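Local coordinates for soluble cytochrome b558 (Ectothiorhodospira shaposhnikovii, PDB 1CXY), which binds a heme group and, as a member of the cytochrome b5 family, probably serves as an electron carrier, at residues M26-K31 and E56-W61; Y33-Y38 and Q79-G84. One frame throughout, in Å; residues are numbered along the deposited sequence. Where two conformers were deposited one is given.

Contact 1: M26-K31 and E56-W61; sequences MAIHGK and ESTEAW. With HEM (protoporphyrin IX containing Fe), chain B.
Two nearly straight hydrogen bonds tie the end of the strand at Met26-Ile28 to the start of the helix at Thr58-Trp61. Ser57 N donates a hydrogen bond to Ala27 O at 2.8 Å, almost along the C=O axis (173° at the oxygen), next to a single backbone bridge between Ala27 and Glu56. Past the strand end, His29 N donates to Thr58 OG1 at 2.8 Å. That hydroxyl in turn donates to the syn lone pair of Glu56 OE2, 2.5 Å from OG1, so both its donor and acceptor sides are engaged. The chain of Glu56 bends at chi2 (-63°), turning the carboxylate back to this site, where OE2 also accepts from a water bound to Gly30 N. The Ile28-Lys31 type I' turn is thereby held at His29 and Gly30.

Van der Waals contacts flank this network. Thr58 CG2, anti to the backbone N, approaches His29 CE1 to 3.4 Å, while the imidazole NE2 is bonded to Glu62. Ile28 CG2 meets Trp61 CD1 at 3.7 Å, the two side chains crossing at about a right angle.

At the cofactor, Trp61 stands with CG anti to the backbone N (chi1 168°) and presents its ring edge, CZ3 lying 3.6 Å from HEM C2C. The extended Met26 chain brings SD 3.7 Å from HEM CBB. Trp61 also stacks on the axial ligand His70 and accepts from its ND1 through the backbone O, so this contact forms part of the wall of the cytochrome b5 heme pocket, with Trp61 a second-shell residue to the iron through His70.

Contact 2: Y33-Y38 and Q79-G84; sequences YDLTPY and QRYLIG. With HEM (protoporphyrin IX containing Fe), chain B.
The ring of Tyr81 lies at the apolar centre, walled by Leu35, Pro37 and Tyr38. Tyr38 CB sits over one face of it, 3.9 Å from the centroid and 25° off the ring normal, a CH-pi contact offset to the CZ side of the ring. The two tyrosine planes are inclined at 51°, and Tyr81 OH comes to the edge of the Tyr38 ring. The Leu35 side chain crosses that of Tyr81 at about a right angle, its CD2 3.8 Å from Tyr81 CB, while Pro37 CG meets Tyr81 CE2 tip to tip at 3.7 Å. An alanine in place of Tyr81 would remove the whole ring and would probably loosen the packing of Pro37 and Tyr38, and with it the seating of Tyr38 on the heme.

Tyr38 has CG anti to the backbone N (chi1 -176°), which carries its ring onto the cofactor: HEM CBC lies over one face, 3.5 Å from CD1, and OH reaches to 3.3 Å from HEM CHD. Farther along the strands, Tyr33 CE2 packs on Leu82 CD1 at 4.0 Å, within a non-hydrogen-bonded antiparallel pair.

At the polar edge, Asp34 N donates to Tyr81 O at 3.0 Å, in the plane of the carbonyl. Asp34 OD1 is gripped by two donors, its anti lone pair by Thr36 N and its syn lone pair by Thr36 OG1; the former closes an Asx turn as the strand ends. Tyr81 OH binds a water that donates weakly to Pro37 O.

Beyond Leu82, Ile83 and Gly84 both face Val32 in a classic beta bulge. Helix 72-80 leads through Tyr81 into the outermost strand 82-85, beside one wall of the cytochrome b5 heme pocket.

Contacts 1 and 2 share one antiparallel sheet through neighbouring strands 23-28 and 31-34, and both touch the heme, yet they lie on opposite sides of the chain's centre. Contact 1 is the more buried and joins its strand to helix 58-63; its hydrogen-bond network gathers at the more exposed turn, while Ile28 and Trp61 pack in the buried part. Contact 2, only partly buried, includes one strand pairing at the sheet edge but is made mostly by the loops after strand 31-34 and helix 72-80, relying chiefly on aromatic and aliphatic packing. The strands connect them directly: Met26 O and Tyr33 N, 2.9 Å apart, probably form a hydrogen bond, and Met26 SD packs on Leu35 CD1.

Contact 1: M26-K31 and E56-W61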
ATOM      1  N   MET A  26       3.634  -0.652   2.077  1.00 13.80           N
ATOM      2  CA  MET A  26       3.678  -1.096   0.680  1.00 13.72           C
ATOM      3  C   MET A  26       4.464  -0.092  -0.160  1.00 14.18           C
ATOM      4  O   MET A  26       4.561   1.049   0.257  1.00 15.52           O
ATOM      5  CB  MET A  26       2.306  -1.159   0.003  1.00 16.70           C
ATOM      6  CG  MET A  26       1.395  -2.177   0.639  1.00 16.24           C
ATOM      7  SD  MET A  26      -0.170  -2.238  -0.260  1.00 16.39           S
ATOM      8  CE  MET A  26      -1.043  -3.281   0.927  1.00 18.08           C
ATOM      9  N   ALA A  27       4.930  -0.541  -1.309  1.00 14.49           N
ATOM     10  CA  ALA A  27       5.551   0.389  -2.262  1.00 15.03           C
ATOM     11  C   ALA A  27       4.608   0.402  -3.478  1.00 15.57           C
ATOM     12  O   ALA A  27       4.230  -0.661  -4.000  1.00 16.58           O
ATOM     13  CB  ALA A  27       6.955  -0.019  -2.664  1.00 15.66           C
ATOM     14  N   ILE A  28       4.180   1.567  -3.919  1.00 14.93           N
ATOM     15  CA  ILE A  28       3.269   1.731  -5.067  1.00 15.03           C
ATOM     16  C   ILE A  28       3.782   2.929  -5.875  1.00 16.09           C
ATOM     17  O   ILE A  28       4.009   3.992  -5.289  1.00 17.67           O
ATOM     18  CB  ILE A  28       1.821   2.003  -4.652  1.00 15.05           C
ATOM     19  CG1 ILE A  28       1.205   0.788  -3.954  1.00 16.21           C
ATOM     20  CG2 ILE A  28       0.933   2.384  -5.843  1.00 16.18           C
ATOM     21  CD1 ILE A  28      -0.057   1.101  -3.165  1.00 15.53           C
ATOM     22  N   HIS A  29       4.006   2.754  -7.184  1.00 16.50           N
ATOM     23  CA  HIS A  29       4.513   3.857  -7.998  1.00 18.46           C
ATOM     24  C   HIS A  29       5.764   4.526  -7.454  1.00 18.40           C
ATOM     25  O   HIS A  29       5.872   5.767  -7.475  1.00 19.53           O
ATOM     26  CB  HIS A  29       3.406   4.919  -8.165  1.00 19.66           C
ATOM     27  CG  HIS A  29       2.264   4.436  -9.009  1.00 21.72           C
ATOM     28  ND1 HIS A  29       2.476   3.747 -10.176  1.00 24.35           N
ATOM     29  CD2 HIS A  29       0.929   4.579  -8.862  1.00 23.47           C
ATOM     30  CE1 HIS A  29       1.292   3.445 -10.697  1.00 23.73           C
ATOM     31  NE2 HIS A  29       0.354   3.897  -9.915  1.00 23.62           N
ATOM     32  N   GLY A  30       6.715   3.745  -6.945  1.00 17.95           N
ATOM     33  CA  GLY A  30       7.964   4.284  -6.425  1.00 18.29           C
ATOM     34  C   GLY A  30       7.826   5.025  -5.096  1.00 17.57           C
ATOM     35  O   GLY A  30       8.808   5.675  -4.706  1.00 20.01           O
ATOM     36  N   LYS A  31       6.693   4.984  -4.428  1.00 16.43           N
ATOM     37  CA  LYS A  31       6.495   5.673  -3.153  1.00 16.31           C
ATOM     38  C   LYS A  31       6.206   4.594  -2.099  1.00 16.18           C
ATOM     39  O   LYS A  31       5.719   3.512  -2.423  1.00 16.80           O
ATOM     40  CB  LYS A  31       5.394   6.727  -3.194  1.00 17.43           C
ATOM     41  CG  LYS A  31       5.760   7.915  -4.087  1.00 20.66           C
ATOM     42  CD  LYS A  31       4.571   8.819  -4.384  1.00 22.06           C
ATOM     43  CE  LYS A  31       3.644   8.230  -5.433  1.00 23.62           C
ATOM     44  NZ  LYS A  31       4.237   8.195  -6.794  1.00 27.08           N
ATOM     45  N   GLU A  56       6.110  -4.522  -3.196  1.00 16.12           N
ATOM     46  CA  GLU A  56       5.841  -3.658  -4.351  1.00 16.57           C
ATOM     47  C   GLU A  56       4.499  -4.142  -4.912  1.00 17.12           C
ATOM     48  O   GLU A  56       4.326  -5.328  -5.234  1.00 17.50           O
ATOM     49  CB  GLU A  56       6.968  -3.825  -5.367  1.00 17.69           C
ATOM     50  CG  GLU A  56       7.105  -2.608  -6.266  1.00 19.18           C
ATOM     51  CD  GLU A  56       5.870  -2.346  -7.123  1.00 20.78           C
ATOM     52  OE1 GLU A  56       5.324  -3.294  -7.714  1.00 22.29           O
ATOM     53  OE2 GLU A  56       5.483  -1.170  -7.211  1.00 23.88           O
ATOM     54  N   SER A  57       3.504  -3.241  -4.891  1.00 15.83           N
ATOM     55  CA  SER A  57       2.127  -3.611  -5.147  1.00 16.14           C
ATOM     56  C   SER A  57       1.440  -2.759  -6.213  1.00 15.99           C
ATOM     57  O   SER A  57       0.212  -2.673  -6.207  1.00 15.74           O
ATOM     58  CB  SER A  57       1.362  -3.427  -3.819  1.00 16.62           C
ATOM     59  OG  SER A  57       1.999  -4.142  -2.758  1.00 16.84           O
ATOM     60  N   THR A  58       2.217  -2.170  -7.114  1.00 16.22           N
ATOM     61  CA  THR A  58       1.610  -1.297  -8.126  1.00 15.99           C
ATOM     62  C   THR A  58       0.532  -1.953  -8.966  1.00 15.73           C
ATOM     63  O   THR A  58      -0.552  -1.390  -9.176  1.00 16.37           O
ATOM     64  CB  THR A  58       2.724  -0.682  -8.997  1.00 17.10           C
ATOM     65  OG1 THR A  58       3.611   0.144  -8.229  1.00 16.78           O
ATOM     66  CG2 THR A  58       2.121   0.181 -10.110  1.00 18.46           C
ATOM     67  N   GLU A  59       0.773  -3.170  -9.473  1.00 16.28           N
ATOM     68  CA  GLU A  59      -0.242  -3.817 -10.314  1.00 16.98           C
ATOM     69  C   GLU A  59      -1.551  -4.053  -9.585  1.00 16.53           C
ATOM     70  O   GLU A  59      -2.643  -3.812 -10.115  1.00 16.79           O
ATOM     71  CB  GLU A  59       0.313  -5.146 -10.827  1.00 19.06           C
ATOM     72  CG  GLU A  59      -0.693  -5.919 -11.666  1.00 21.95           C
ATOM     73  CD  GLU A  59      -0.069  -7.093 -12.392  0.50 23.12           C
ATOM     74  OE1 GLU A  59       0.158  -6.957 -13.615  0.50 24.74           O
ATOM     75  OE2 GLU A  59       0.198  -8.134 -11.763  0.50 23.97           O
ATOM     76  N   ALA A  60      -1.458  -4.558  -8.354  1.00 15.34           N
ATOM     77  CA  ALA A  60      -2.653  -4.767  -7.533  1.00 15.05           C
ATOM     78  C   ALA A  60      -3.360  -3.443  -7.282  1.00 14.69           C
ATOM     79  O   ALA A  60      -4.586  -3.409  -7.293  1.00 16.00           O
ATOM     80  CB  ALA A  60      -2.243  -5.419  -6.226  1.00 14.80           C
ATOM     81  N   TRP A  61      -2.617  -2.368  -7.017  1.00 14.13           N
ATOM     82  CA  TRP A  61      -3.234  -1.054  -6.842  1.00 13.82           C
ATOM     83  C   TRP A  61      -3.973  -0.607  -8.087  1.00 14.67           C
ATOM     84  O   TRP A  61      -5.041   0.015  -8.056  1.00 15.02           O
ATOM     85  CB  TRP A  61      -2.162  -0.027  -6.407  1.00 15.91           C
ATOM     86  CG  TRP A  61      -2.684   1.381  -6.489  1.00 14.37           C
ATOM     87  CD1 TRP A  61      -2.357   2.280  -7.469  1.00 16.41           C
ATOM     88  CD2 TRP A  61      -3.607   2.036  -5.621  1.00 15.77           C
ATOM     89  NE1 TRP A  61      -3.056   3.452  -7.277  1.00 15.52           N
ATOM     90  CE2 TRP A  61      -3.811   3.335  -6.146  1.00 15.72           C
ATOM     91  CE3 TRP A  61      -4.273   1.683  -4.450  1.00 15.92           C
ATOM     92  CZ2 TRP A  61      -4.657   4.256  -5.534  1.00 16.52           C
ATOM     93  CZ3 TRP A  61      -5.122   2.600  -3.848  1.00 15.79           C
ATOM     94  CH2 TRP A  61      -5.311   3.870  -4.397  1.00 15.84           C
TER
HETATM   95  CHA HEM B 204     -11.906  -0.984  -3.031  1.00 18.87           C
HETATM   96  CHB HEM B 204      -8.383  -4.170  -3.941  1.00 18.05           C
HETATM   97  CHC HEM B 204      -5.210  -1.236  -1.774  1.00 16.35           C
HETATM   98  CHD HEM B 204      -8.705   2.013  -0.969  1.00 17.99           C
HETATM   99  C1A HEM B 204     -11.251  -2.145  -3.365  1.00 19.15           C
HETATM  100  C2A HEM B 204     -11.872  -3.372  -3.825  1.00 19.48           C
HETATM  101  C3A HEM B 204     -10.885  -4.236  -4.101  1.00 18.11           C
HETATM  102  C4A HEM B 204      -9.622  -3.581  -3.787  1.00 17.79           C
HETATM  103  CMA HEM B 204     -10.983  -5.686  -4.625  1.00 18.18           C
HETATM  104  CAA HEM B 204     -13.391  -3.596  -4.022  1.00 20.79           C
HETATM  105  CBA HEM B 204     -13.856  -3.751  -5.508  1.00 21.23           C
HETATM  106  CGA HEM B 204     -13.911  -2.444  -6.246  1.00 22.38           C
HETATM  107  O1A HEM B 204     -13.976  -1.387  -5.569  1.00 24.08           O
HETATM  108  O2A HEM B 204     -13.915  -2.432  -7.504  1.00 23.49           O
HETATM  109  C1B HEM B 204      -7.198  -3.628  -3.470  1.00 18.09           C
HETATM  110  C2B HEM B 204      -5.894  -4.226  -3.595  1.00 16.45           C
HETATM  111  C3B HEM B 204      -5.011  -3.402  -3.025  1.00 16.50           C
HETATM  112  C4B HEM B 204      -5.750  -2.284  -2.486  1.00 16.40           C
HETATM  113  CMB HEM B 204      -5.638  -5.561  -4.340  1.00 17.49           C
HETATM  114  CAB HEM B 204      -3.481  -3.577  -2.919  1.00 17.72           C
HETATM  115  CBB HEM B 204      -2.621  -2.570  -3.074  1.00 18.94           C
HETATM  116  C1C HEM B 204      -5.881  -0.110  -1.359  1.00 17.47           C
HETATM  117  C2C HEM B 204      -5.293   1.013  -0.665  1.00 16.90           C
HETATM  118  C3C HEM B 204      -6.253   1.926  -0.451  1.00 17.56           C
HETATM  119  C4C HEM B 204      -7.486   1.388  -1.024  1.00 18.19           C
HETATM  120  CMC HEM B 204      -3.796   1.071  -0.299  1.00 17.42           C
HETATM  121  CAC HEM B 204      -6.204   3.328   0.186  1.00 20.57           C
HETATM  122  CBC HEM B 204      -5.514   3.634   1.266  1.00 22.38           C
HETATM  123  C1D HEM B 204      -9.870   1.479  -1.485  1.00 19.21           C
HETATM  124  C2D HEM B 204     -11.117   2.192  -1.577  1.00 19.94           C
HETATM  125  C3D HEM B 204     -11.996   1.366  -2.153  1.00 20.00           C
HETATM  126  C4D HEM B 204     -11.327   0.123  -2.441  1.00 19.10           C
HETATM  127  CMD HEM B 204     -11.338   3.638  -1.070  1.00 22.01           C
HETATM  128  CAD HEM B 204     -13.472   1.642  -2.549  1.00 20.17           C
HETATM  129  CBD HEM B 204     -13.537   1.796  -4.096  1.00 19.18           C
HETATM  130  CGD HEM B 204     -12.677   2.896  -4.659  1.00 19.05           C
HETATM  131  O1D HEM B 204     -11.920   2.692  -5.630  1.00 19.78           O
HETATM  132  O2D HEM B 204     -12.780   4.053  -4.155  1.00 20.66           O
HETATM  133  NA  HEM B 204      -9.876  -2.314  -3.320  1.00 17.04           N
HETATM  134  NB  HEM B 204      -7.092  -2.422  -2.788  1.00 16.72           N
HETATM  135  NC  HEM B 204      -7.226   0.142  -1.536  1.00 16.44           N
HETATM  136  ND  HEM B 204     -10.011   0.219  -2.043  1.00 17.57           N
HETATM  137 FE   HEM B 204      -8.534  -1.074  -2.460  1.00 17.11          FE
HETATM  138  O   HOH W   1       7.034   0.967  -6.404  1.00 24.16           O

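Contact 2: Y33-Y38 and Q79-G84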
ATOM      1  N   TYR A  33       4.392   3.629   1.606  1.00 14.28           N
ATOM      2  CA  TYR A  33       3.251   4.000   2.424  1.00 14.03           C
ATOM      3  C   TYR A  33       3.162   3.107   3.665  1.00 14.31           C
ATOM      4  O   TYR A  33       3.337   1.884   3.569  1.00 15.43           O
ATOM      5  CB  TYR A  33       1.954   3.736   1.614  1.00 14.95           C
ATOM      6  CG  TYR A  33       1.885   4.503   0.308  1.00 15.19           C
ATOM      7  CD1 TYR A  33       2.471   3.985  -0.837  1.00 15.79           C
ATOM      8  CD2 TYR A  33       1.309   5.767   0.266  1.00 14.32           C
ATOM      9  CE1 TYR A  33       2.445   4.691  -2.038  1.00 16.21           C
ATOM     10  CE2 TYR A  33       1.278   6.474  -0.939  1.00 15.23           C
ATOM     11  CZ  TYR A  33       1.861   5.937  -2.053  1.00 16.34           C
ATOM     12  OH  TYR A  33       1.850   6.657  -3.235  1.00 15.73           O
ATOM     13  N   ASP A  34       2.813   3.666   4.801  1.00 15.05           N
ATOM     14  CA  ASP A  34       2.605   2.893   6.027  1.00 14.00           C
ATOM     15  C   ASP A  34       1.093   2.789   6.234  1.00 14.62           C
ATOM     16  O   ASP A  34       0.415   3.734   6.622  1.00 15.09           O
ATOM     17  CB  ASP A  34       3.290   3.576   7.208  1.00 17.63           C
ATOM     18  CG  ASP A  34       2.979   2.844   8.511  1.00 19.79           C
ATOM     19  OD1 ASP A  34       2.177   1.895   8.527  1.00 20.69           O
ATOM     20  OD2 ASP A  34       3.607   3.267   9.516  1.00 24.98           O
ATOM     21  N   LEU A  35       0.568   1.656   5.748  1.00 14.13           N
ATOM     22  CA  LEU A  35      -0.876   1.460   5.684  1.00 15.21           C
ATOM     23  C   LEU A  35      -1.494   0.721   6.846  1.00 15.46           C
ATOM     24  O   LEU A  35      -2.702   0.419   6.870  1.00 14.81           O
ATOM     25  CB  LEU A  35      -1.134   0.727   4.349  1.00 15.49           C
ATOM     26  CG  LEU A  35      -0.937   1.619   3.111  1.00 15.00           C
ATOM     27  CD1 LEU A  35      -0.678   0.809   1.845  1.00 16.06           C
ATOM     28  CD2 LEU A  35      -2.161   2.514   2.914  1.00 15.87           C
ATOM     29  N   THR A  36      -0.704   0.515   7.905  1.00 14.91           N
ATOM     30  CA  THR A  36      -1.177  -0.196   9.100  1.00 16.66           C
ATOM     31  C   THR A  36      -2.490   0.307   9.666  1.00 17.54           C
ATOM     32  O   THR A  36      -3.451  -0.474   9.855  1.00 19.35           O
ATOM     33  CB  THR A  36      -0.091  -0.208  10.188  1.00 16.60           C
ATOM     34  OG1 THR A  36       1.140  -0.618   9.594  1.00 16.65           O
ATOM     35  CG2 THR A  36      -0.457  -1.194  11.291  1.00 17.63           C
ATOM     36  N   PRO A  37      -2.677   1.604   9.886  1.00 16.26           N
ATOM     37  CA  PRO A  37      -3.922   2.161  10.389  1.00 17.57           C
ATOM     38  C   PRO A  37      -5.059   1.988   9.384  1.00 18.18           C
ATOM     39  O   PRO A  37      -6.215   1.833   9.806  1.00 19.83           O
ATOM     40  CB  PRO A  37      -3.639   3.658  10.630  1.00 16.89           C
ATOM     41  CG  PRO A  37      -2.490   3.915   9.688  1.00 18.33           C
ATOM     42  CD  PRO A  37      -1.651   2.661   9.780  1.00 17.15           C
ATOM     43  N   TYR A  38      -4.760   1.942   8.100  1.00 18.42           N
ATOM     44  CA  TYR A  38      -5.839   1.840   7.103  1.00 20.24           C
ATOM     45  C   TYR A  38      -6.389   0.442   6.940  1.00 22.19           C
ATOM     46  O   TYR A  38      -7.565   0.287   6.607  1.00 22.87           O
ATOM     47  CB  TYR A  38      -5.328   2.395   5.760  1.00 19.57           C
ATOM     48  CG  TYR A  38      -6.447   2.390   4.728  1.00 18.86           C
ATOM     49  CD1 TYR A  38      -6.513   1.389   3.768  1.00 18.86           C
ATOM     50  CD2 TYR A  38      -7.478   3.308   4.834  1.00 20.39           C
ATOM     51  CE1 TYR A  38      -7.587   1.352   2.889  1.00 19.68           C
ATOM     52  CE2 TYR A  38      -8.547   3.278   3.949  1.00 20.05           C
ATOM     53  CZ  TYR A  38      -8.592   2.285   2.991  1.00 19.79           C
ATOM     54  OH  TYR A  38      -9.667   2.255   2.132  1.00 19.87           O
ATOM     55  N   GLN A  79      -2.584   8.585  -0.593  1.00 16.02           N
ATOM     56  CA  GLN A  79      -1.517   9.566  -0.383  1.00 17.40           C
ATOM     57  C   GLN A  79      -1.341  10.007   1.050  1.00 17.31           C
ATOM     58  O   GLN A  79      -0.197  10.270   1.478  1.00 16.04           O
ATOM     59  CB  GLN A  79      -1.698  10.818  -1.282  1.00 18.19           C
ATOM     60  CG  GLN A  79      -0.309  11.501  -1.398  1.00 17.64           C
ATOM     61  CD  GLN A  79      -0.434  12.843  -2.114  1.00 17.92           C
ATOM     62  OE1 GLN A  79      -0.726  13.839  -1.468  1.00 17.92           O
ATOM     63  NE2 GLN A  79      -0.219  12.837  -3.415  1.00 18.21           N
ATOM     64  N   ARG A  80      -2.380  10.042   1.858  1.00 17.01           N
ATOM     65  CA  ARG A  80      -2.278  10.384   3.273  1.00 17.19           C
ATOM     66  C   ARG A  80      -1.314   9.441   3.990  1.00 16.61           C
ATOM     67  O   ARG A  80      -0.700   9.901   4.941  1.00 17.54           O
ATOM     68  CB  ARG A  80      -3.661  10.321   3.922  1.00 19.92           C
ATOM     69  CG  ARG A  80      -3.735  10.547   5.422  1.00 22.38           C
ATOM     70  N   TYR A  81      -1.171   8.186   3.580  1.00 15.18           N
ATOM     71  CA  TYR A  81      -0.313   7.243   4.318  1.00 14.97           C
ATOM     72  C   TYR A  81       1.105   7.237   3.783  1.00 15.27           C
ATOM     73  O   TYR A  81       1.930   6.421   4.195  1.00 13.62           O
ATOM     74  CB  TYR A  81      -0.965   5.842   4.216  1.00 15.12           C
ATOM     75  CG  TYR A  81      -2.322   5.850   4.889  1.00 16.29           C
ATOM     76  CD1 TYR A  81      -3.469   5.887   4.089  1.00 17.61           C
ATOM     77  CD2 TYR A  81      -2.437   5.899   6.270  1.00 18.45           C
ATOM     78  CE1 TYR A  81      -4.714   5.933   4.681  1.00 17.75           C
ATOM     79  CE2 TYR A  81      -3.695   5.935   6.871  1.00 18.90           C
ATOM     80  CZ  TYR A  81      -4.812   5.975   6.051  1.00 20.13           C
ATOM     81  OH  TYR A  81      -6.071   6.042   6.614  1.00 22.33           O
ATOM     82  N   LEU A  82       1.468   8.191   2.918  1.00 14.54           N
ATOM     83  CA  LEU A  82       2.812   8.291   2.369  1.00 14.87           C
ATOM     84  C   LEU A  82       3.850   8.462   3.468  1.00 14.99           C
ATOM     85  O   LEU A  82       3.645   9.257   4.391  1.00 14.43           O
ATOM     86  CB  LEU A  82       2.913   9.552   1.480  1.00 15.00           C
ATOM     87  CG  LEU A  82       4.281   9.800   0.830  1.00 16.43           C
ATOM     88  CD1 LEU A  82       4.517   8.705  -0.197  1.00 15.44           C
ATOM     89  CD2 LEU A  82       4.273  11.178   0.155  1.00 18.64           C
ATOM     90  N   ILE A  83       4.978   7.745   3.428  1.00 14.05           N
ATOM     91  CA  ILE A  83       6.057   8.026   4.378  1.00 13.95           C
ATOM     92  C   ILE A  83       7.396   8.263   3.684  1.00 14.91           C
ATOM     93  O   ILE A  83       8.343   8.715   4.345  1.00 16.97           O
ATOM     94  CB  ILE A  83       6.229   6.949   5.467  1.00 14.39           C
ATOM     95  CG1 ILE A  83       6.509   5.575   4.837  1.00 14.94           C
ATOM     96  CG2 ILE A  83       4.986   6.872   6.360  1.00 15.18           C
ATOM     97  CD1 ILE A  83       6.990   4.507   5.821  1.00 15.13           C
ATOM     98  N   GLY A  84       7.527   7.975   2.394  1.00 15.48           N
ATOM     99  CA  GLY A  84       8.809   8.203   1.705  1.00 15.78           C
ATOM    100  C   GLY A  84       8.799   7.678   0.276  1.00 16.67           C
ATOM    101  O   GLY A  84       7.747   7.370  -0.274  1.00 16.02           O
TER
HETATM  102  CHA HEM B 204     -11.906  -0.984  -3.031  1.00 18.87           C
HETATM  103  CHB HEM B 204      -8.383  -4.170  -3.941  1.00 18.05           C
HETATM  104  CHC HEM B 204      -5.210  -1.236  -1.774  1.00 16.35           C
HETATM  105  CHD HEM B 204      -8.705   2.013  -0.969  1.00 17.99           C
HETATM  106  C1A HEM B 204     -11.251  -2.145  -3.365  1.00 19.15           C
HETATM  107  C2A HEM B 204     -11.872  -3.372  -3.825  1.00 19.48           C
HETATM  108  C3A HEM B 204     -10.885  -4.236  -4.101  1.00 18.11           C
HETATM  109  C4A HEM B 204      -9.622  -3.581  -3.787  1.00 17.79           C
HETATM  110  CMA HEM B 204     -10.983  -5.686  -4.625  1.00 18.18           C
HETATM  111  CAA HEM B 204     -13.391  -3.596  -4.022  1.00 20.79           C
HETATM  112  CBA HEM B 204     -13.856  -3.751  -5.508  1.00 21.23           C
HETATM  113  CGA HEM B 204     -13.911  -2.444  -6.246  1.00 22.38           C
HETATM  114  O1A HEM B 204     -13.976  -1.387  -5.569  1.00 24.08           O
HETATM  115  O2A HEM B 204     -13.915  -2.432  -7.504  1.00 23.49           O
HETATM  116  C1B HEM B 204      -7.198  -3.628  -3.470  1.00 18.09           C
HETATM  117  C2B HEM B 204      -5.894  -4.226  -3.595  1.00 16.45           C
HETATM  118  C3B HEM B 204      -5.011  -3.402  -3.025  1.00 16.50           C
HETATM  119  C4B HEM B 204      -5.750  -2.284  -2.486  1.00 16.40           C
HETATM  120  CMB HEM B 204      -5.638  -5.561  -4.340  1.00 17.49           C
HETATM  121  CAB HEM B 204      -3.481  -3.577  -2.919  1.00 17.72           C
HETATM  122  CBB HEM B 204      -2.621  -2.570  -3.074  1.00 18.94           C
HETATM  123  C1C HEM B 204      -5.881  -0.110  -1.359  1.00 17.47           C
HETATM  124  C2C HEM B 204      -5.293   1.013  -0.665  1.00 16.90           C
HETATM  125  C3C HEM B 204      -6.253   1.926  -0.451  1.00 17.56           C
HETATM  126  C4C HEM B 204      -7.486   1.388  -1.024  1.00 18.19           C
HETATM  127  CMC HEM B 204      -3.796   1.071  -0.299  1.00 17.42           C
HETATM  128  CAC HEM B 204      -6.204   3.328   0.186  1.00 20.57           C
HETATM  129  CBC HEM B 204      -5.514   3.634   1.266  1.00 22.38           C
HETATM  130  C1D HEM B 204      -9.870   1.479  -1.485  1.00 19.21           C
HETATM  131  C2D HEM B 204     -11.117   2.192  -1.577  1.00 19.94           C
HETATM  132  C3D HEM B 204     -11.996   1.366  -2.153  1.00 20.00           C
HETATM  133  C4D HEM B 204     -11.327   0.123  -2.441  1.00 19.10           C
HETATM  134  CMD HEM B 204     -11.338   3.638  -1.070  1.00 22.01           C
HETATM  135  CAD HEM B 204     -13.472   1.642  -2.549  1.00 20.17           C
HETATM  136  CBD HEM B 204     -13.537   1.796  -4.096  1.00 19.18           C
HETATM  137  CGD HEM B 204     -12.677   2.896  -4.659  1.00 19.05           C
HETATM  138  O1D HEM B 204     -11.920   2.692  -5.630  1.00 19.78           O
HETATM  139  O2D HEM B 204     -12.780   4.053  -4.155  1.00 20.66           O
HETATM  140  NA  HEM B 204      -9.876  -2.314  -3.320  1.00 17.04           N
HETATM  141  NB  HEM B 204      -7.092  -2.422  -2.788  1.00 16.72           N
HETATM  142  NC  HEM B 204      -7.226   0.142  -1.536  1.00 16.44           N
HETATM  143  ND  HEM B 204     -10.011   0.219  -2.043  1.00 17.57           N
HETATM  144 FE   HEM B 204      -8.534  -1.074  -2.460  1.00 17.11          FE
HETATM  145  O   HOH W   2      -7.341   4.449   8.609  1.00 56.48           O